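Local coordinates for beta-catenin homolog sys-1 (Caenorhabditis elegans, PDB 3C2G), which acts as a transcriptional coregulator in the Wnt signalling asymmetry pathway, binding the TCF factor POP-1 directly and activating or repressing target genes according to upstream signals, at residues R203-F208 and G268-D273; G223-L228 and D278-S283. One frame throughout, in Å; residues are numbered along the deposited sequence.

Contact 1: R203-F208 and G268-D273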
# COMPACT_ATOMS: atom_id res chain seq x y z
N ARG A 203 -15.72 9.07 -5.30
CA ARG A 203 -17.04 8.56 -5.65
C ARG A 203 -17.04 7.80 -6.96
O ARG A 203 -17.91 6.96 -7.18
CB ARG A 203 -18.14 9.63 -5.61
CG ARG A 203 -17.92 10.86 -6.48
CD ARG A 203 -18.88 11.98 -6.04
NE ARG A 203 -18.31 13.30 -6.30
CZ ARG A 203 -18.54 14.03 -7.39
NH1 ARG A 203 -19.36 13.59 -8.35
NH2 ARG A 203 -17.95 15.21 -7.52
N LEU A 204 -16.06 8.06 -7.82
CA LEU A 204 -15.96 7.30 -9.06
C LEU A 204 -15.53 5.88 -8.74
O LEU A 204 -16.00 4.93 -9.37
CB LEU A 204 -15.03 7.97 -10.07
CG LEU A 204 -15.30 7.58 -11.53
CD1 LEU A 204 -16.77 7.79 -11.90
CD2 LEU A 204 -14.41 8.35 -12.48
N LYS A 205 -14.66 5.74 -7.75
CA LYS A 205 -14.27 4.43 -7.24
C LYS A 205 -15.49 3.66 -6.77
O LYS A 205 -15.70 2.51 -7.17
CB LYS A 205 -13.24 4.57 -6.12
CG LYS A 205 -11.90 5.05 -6.61
CD LYS A 205 -10.97 5.33 -5.46
CE LYS A 205 -9.72 6.04 -5.93
NZ LYS A 205 -8.81 6.25 -4.77
N ASP A 206 -16.31 4.33 -5.96
CA ASP A 206 -17.54 3.75 -5.43
C ASP A 206 -18.58 3.50 -6.50
O ASP A 206 -19.42 2.62 -6.36
CB ASP A 206 -18.13 4.64 -4.34
CG ASP A 206 -17.42 4.49 -3.02
OD1 ASP A 206 -16.63 3.54 -2.86
OD2 ASP A 206 -17.65 5.33 -2.13
N TYR A 207 -18.56 4.29 -7.57
CA TYR A 207 -19.48 4.01 -8.66
C TYR A 207 -19.06 2.73 -9.38
O TYR A 207 -19.89 1.88 -9.69
CB TYR A 207 -19.64 5.18 -9.65
CG TYR A 207 -20.54 4.82 -10.80
CD1 TYR A 207 -21.90 4.55 -10.59
CD2 TYR A 207 -20.04 4.70 -12.10
CE1 TYR A 207 -22.73 4.18 -11.65
CE2 TYR A 207 -20.87 4.33 -13.17
CZ TYR A 207 -22.22 4.08 -12.93
OH TYR A 207 -23.05 3.72 -13.97
N PHE A 208 -17.75 2.59 -9.61
CA PHE A 208 -17.21 1.40 -10.26
C PHE A 208 -17.38 0.12 -9.45
O PHE A 208 -17.69 -0.92 -10.00
CB PHE A 208 -15.74 1.59 -10.64
CG PHE A 208 -15.52 2.57 -11.75
CD1 PHE A 208 -16.40 2.63 -12.83
CD2 PHE A 208 -14.42 3.42 -11.75
CE1 PHE A 208 -16.20 3.54 -13.86
CE2 PHE A 208 -14.20 4.32 -12.77
CZ PHE A 208 -15.08 4.38 -13.83
N GLY A 268 -5.91 -2.19 -6.33
CA GLY A 268 -5.27 -1.37 -5.32
C GLY A 268 -5.84 0.05 -5.26
O GLY A 268 -6.11 0.57 -4.18
N LEU A 269 -6.03 0.68 -6.42
CA LEU A 269 -6.58 2.03 -6.43
C LEU A 269 -8.05 2.09 -6.08
O LEU A 269 -8.49 3.05 -5.45
CB LEU A 269 -6.32 2.72 -7.76
CG LEU A 269 -5.33 3.86 -7.52
CD1 LEU A 269 -4.11 3.77 -8.47
CD2 LEU A 269 -6.06 5.22 -7.60
N LEU A 270 -8.80 1.07 -6.46
CA LEU A 270 -10.23 1.10 -6.22
C LEU A 270 -10.58 0.90 -4.76
O LEU A 270 -11.50 1.53 -4.24
CB LEU A 270 -10.93 0.04 -7.05
CG LEU A 270 -11.17 0.36 -8.52
CD1 LEU A 270 -11.54 -0.93 -9.24
CD2 LEU A 270 -12.28 1.41 -8.65
N LEU A 271 -9.85 0.00 -4.09
CA LEU A 271 -10.21 -0.41 -2.74
C LEU A 271 -9.73 0.60 -1.69
O LEU A 271 -8.81 0.33 -0.93
CB LEU A 271 -9.67 -1.82 -2.48
CG LEU A 271 -10.09 -2.84 -3.53
CD1 LEU A 271 -9.32 -4.12 -3.32
CD2 LEU A 271 -11.62 -3.09 -3.57
N HIS A 272 -10.36 1.77 -1.69
CA HIS A 272 -9.88 2.91 -0.91
C HIS A 272 -10.18 2.83 0.60
O HIS A 272 -9.46 3.42 1.41
CB HIS A 272 -10.43 4.21 -1.51
CG HIS A 272 -11.93 4.26 -1.59
ND1 HIS A 272 -12.70 5.02 -0.74
CD2 HIS A 272 -12.80 3.63 -2.43
CE1 HIS A 272 -13.98 4.88 -1.06
NE2 HIS A 272 -14.06 4.03 -2.07
N ASP A 273 -11.22 2.10 0.98
CA ASP A 273 -11.65 2.06 2.37
C ASP A 273 -12.10 0.67 2.82
O ASP A 273 -12.06 -0.28 2.03
CB ASP A 273 -12.76 3.08 2.62
CG ASP A 273 -14.04 2.79 1.83
OD1 ASP A 273 -14.26 1.63 1.40
OD2 ASP A 273 -14.84 3.72 1.66

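Contact 2: G223-L228 and D278-S283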
# COMPACT_ATOMS: atom_id res chain seq x y z
N GLY A 223 -20.14 -4.51 -11.54
CA GLY A 223 -19.06 -3.68 -11.05
C GLY A 223 -17.69 -4.31 -11.21
O GLY A 223 -17.55 -5.47 -11.59
N LEU A 224 -16.67 -3.52 -10.86
CA LEU A 224 -15.30 -3.88 -11.18
C LEU A 224 -14.67 -4.95 -10.29
O LEU A 224 -13.70 -5.58 -10.70
CB LEU A 224 -14.41 -2.64 -11.22
CG LEU A 224 -14.55 -1.81 -12.49
CD1 LEU A 224 -13.32 -0.96 -12.63
CD2 LEU A 224 -14.73 -2.67 -13.72
N ILE A 225 -15.18 -5.15 -9.09
CA ILE A 225 -14.59 -6.15 -8.24
C ILE A 225 -14.79 -7.53 -8.87
O ILE A 225 -13.84 -8.29 -9.02
CB ILE A 225 -15.09 -6.06 -6.78
CG1 ILE A 225 -14.57 -4.78 -6.14
CG2 ILE A 225 -14.64 -7.26 -5.99
CD1 ILE A 225 -14.89 -4.64 -4.66
N ILE A 226 -16.02 -7.84 -9.26
CA ILE A 226 -16.30 -9.14 -9.87
C ILE A 226 -15.58 -9.28 -11.22
O ILE A 226 -15.03 -10.35 -11.55
CB ILE A 226 -17.83 -9.37 -10.00
CG1 ILE A 226 -18.50 -9.34 -8.62
CG2 ILE A 226 -18.16 -10.67 -10.75
CD1 ILE A 226 -18.08 -10.48 -7.67
N LYS A 227 -15.56 -8.19 -11.98
CA LYS A 227 -14.99 -8.20 -13.31
C LYS A 227 -13.48 -8.33 -13.28
O LYS A 227 -12.91 -9.19 -13.96
CB LYS A 227 -15.39 -6.95 -14.08
CG LYS A 227 -16.82 -6.94 -14.59
CD LYS A 227 -16.96 -5.78 -15.58
CE LYS A 227 -18.39 -5.38 -15.82
NZ LYS A 227 -18.46 -4.66 -17.12
N LEU A 228 -12.83 -7.50 -12.47
CA LEU A 228 -11.39 -7.55 -12.36
C LEU A 228 -10.89 -8.90 -11.83
O LEU A 228 -9.87 -9.40 -12.29
CB LEU A 228 -10.86 -6.37 -11.57
CG LEU A 228 -10.99 -5.04 -12.34
CD1 LEU A 228 -10.49 -3.85 -11.52
CD2 LEU A 228 -10.27 -5.11 -13.71
N ASP A 278 -13.60 -5.09 2.32
CA ASP A 278 -14.52 -6.15 2.79
C ASP A 278 -15.35 -6.72 1.64
O ASP A 278 -15.58 -7.93 1.59
CB ASP A 278 -15.40 -5.68 3.97
CG ASP A 278 -14.68 -5.80 5.32
OD1 ASP A 278 -14.35 -6.93 5.74
OD2 ASP A 278 -14.44 -4.76 5.97
N GLY A 279 -15.77 -5.87 0.70
CA GLY A 279 -16.46 -6.34 -0.50
C GLY A 279 -15.59 -7.28 -1.32
O GLY A 279 -16.05 -8.31 -1.81
N PHE A 280 -14.32 -6.93 -1.45
CA PHE A 280 -13.35 -7.71 -2.20
C PHE A 280 -13.13 -9.08 -1.53
O PHE A 280 -13.11 -10.13 -2.21
CB PHE A 280 -12.05 -6.90 -2.28
CG PHE A 280 -10.95 -7.58 -3.04
CD1 PHE A 280 -11.05 -7.80 -4.41
CD2 PHE A 280 -9.80 -8.00 -2.37
CE1 PHE A 280 -10.02 -8.42 -5.10
CE2 PHE A 280 -8.75 -8.62 -3.06
CZ PHE A 280 -8.87 -8.83 -4.43
N VAL A 281 -13.01 -9.07 -0.21
CA VAL A 281 -12.83 -10.31 0.51
C VAL A 281 -14.06 -11.21 0.45
O VAL A 281 -13.92 -12.42 0.34
CB VAL A 281 -12.36 -10.06 1.95
CG1 VAL A 281 -12.31 -11.38 2.76
CG2 VAL A 281 -11.00 -9.35 1.95
N ARG A 282 -15.26 -10.65 0.49
CA ARG A 282 -16.48 -11.45 0.36
C ARG A 282 -16.66 -12.00 -1.06
O ARG A 282 -17.39 -12.96 -1.28
CB ARG A 282 -17.73 -10.68 0.83
CG ARG A 282 -17.64 -10.09 2.27
CD ARG A 282 -18.91 -9.37 2.81
NE ARG A 282 -19.60 -8.52 1.83
CZ ARG A 282 -19.49 -7.19 1.72
NH1 ARG A 282 -18.68 -6.48 2.52
NH2 ARG A 282 -20.19 -6.54 0.79
N SER A 283 -15.98 -11.40 -2.04
CA SER A 283 -16.04 -11.89 -3.42
C SER A 283 -14.88 -12.85 -3.73
O SER A 283 -14.62 -13.16 -4.89
CB SER A 283 -16.03 -10.73 -4.39
OG SER A 283 -16.86 -9.68 -3.90

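Contact 1: R203-F208 and G268-D273
His-272 donates from NE2 to OD1 of Asp-206 at 2.7 Å, with an N-H...O angle of 161°. The oxygen lies in the imidazole plane and the bond is nearly straight, whereas on the acceptor side the approach comes from above the carboxylate, 45° out of its plane. His-272 reaches this position with CG between its own backbone N and carbonyl carbon (chi1 57°). Asp-273 contributes from the neighbouring position: its CG sits 3.4 Å above one face of the His-272 ring, offset toward the rim. This second carboxylate, together with Asp-206, would be expected to favour a protonated imidazole.

Lys-205 makes the other polar link, a weak hydrogen bond from NZ to the carbonyl O of Leu-269 at 3.3 Å. Its extended chain crosses Leu-269 obliquely, with CD and CE as well as NZ beside that oxygen. The contact therefore joins helix 202-210 to the C-terminal end of helix 251-270 and the turn after it, inside the armadillo domain, a superhelical stack of short helices. Leu-271 is the centre of an inverse gamma turn here, closed by the 2.8 Å bond from His-272 N to Leu-270 O, and Asp-273 is the N-cap of helix 274-282, its OD1 accepting from Ala-276 N.

Apolar contacts lie beside these bonds. CB of Lys-205 approaches CD2 of the His-272 ring obliquely at 3.8 Å. The CD2 methyl of Leu-270 meets CA of Lys-205 at 3.9 Å and CB of Phe-208 at 4.0 Å, near the plane of the Phe-208 ring at its edge. That ring also packs edge-to-face with Phe-194 of helix 189-198.

Contact 2: G223-L228 and D278-S283
Ile-225 carries this apolar contact with both of its branches. Its CG2 methyl comes to the edge of the Phe-280 ring, near the ring plane, 4.0 Å from CD1, and also lies 3.9 Å from OG of Ser-283. The other branch ends in CD1, which rests against the backbone of the opposite helix, 4.0 Å from Phe-280 N and 4.3 Å from Gly-279 C. Gly-279 has no side chain, and the methyl lies over its main chain. At the next residue, CD1 of Ile-226 touches CB of Ser-283 at 3.9 Å; chi2 of -65° bends that methyl round toward the serine.

Phe-280 holds CG anti to its backbone N, beside the carbonyl carbon, and from there the ring presents CD1 to Ile-225 CG2. Ser-283, the first residue past helix 274-282, turns its hydroxyl back to donate to the carbonyl O of Gly-279 at 2.6 Å, with a C=O...donor angle of 150°. The hydroxyl hydrogen is thus used within its own helix end, although the group faces isoleucine methyls.

The backbones come close, 6.4 Å between the CA atoms of Ile-225 and Phe-280, which lets the CD1 methyl reach the facing main chain. Within the armadillo stack, the first turn of helix 224-239 meets the last of helix 274-282, with Leu-271 and Ile-209 also against Ile-225, and Ile-289 of helix 285-292 against Phe-280.

Overall arrangement
Contacts 1 and 2 lie about 11 Å apart between centres and touch directly. Their segments alternate along the chain, 203-208, 223-228, 268-273, then 278-283, so the chain passes from one contact to the other at each step. A probable backbone hydrogen bond, Leu-224 N to Phe-208 O at 2.9 Å, ties the two first segments. Leu-271, which points away from 203-208 in contact 1, instead reaches contact 2: its CD2 is 3.8 Å from Ile-225 CD1, and its CD1 3.8 Å from Phe-280 CG. Leu-270 adds a further tie, its CD1 packing 3.8 Å from CD1 of Leu-224.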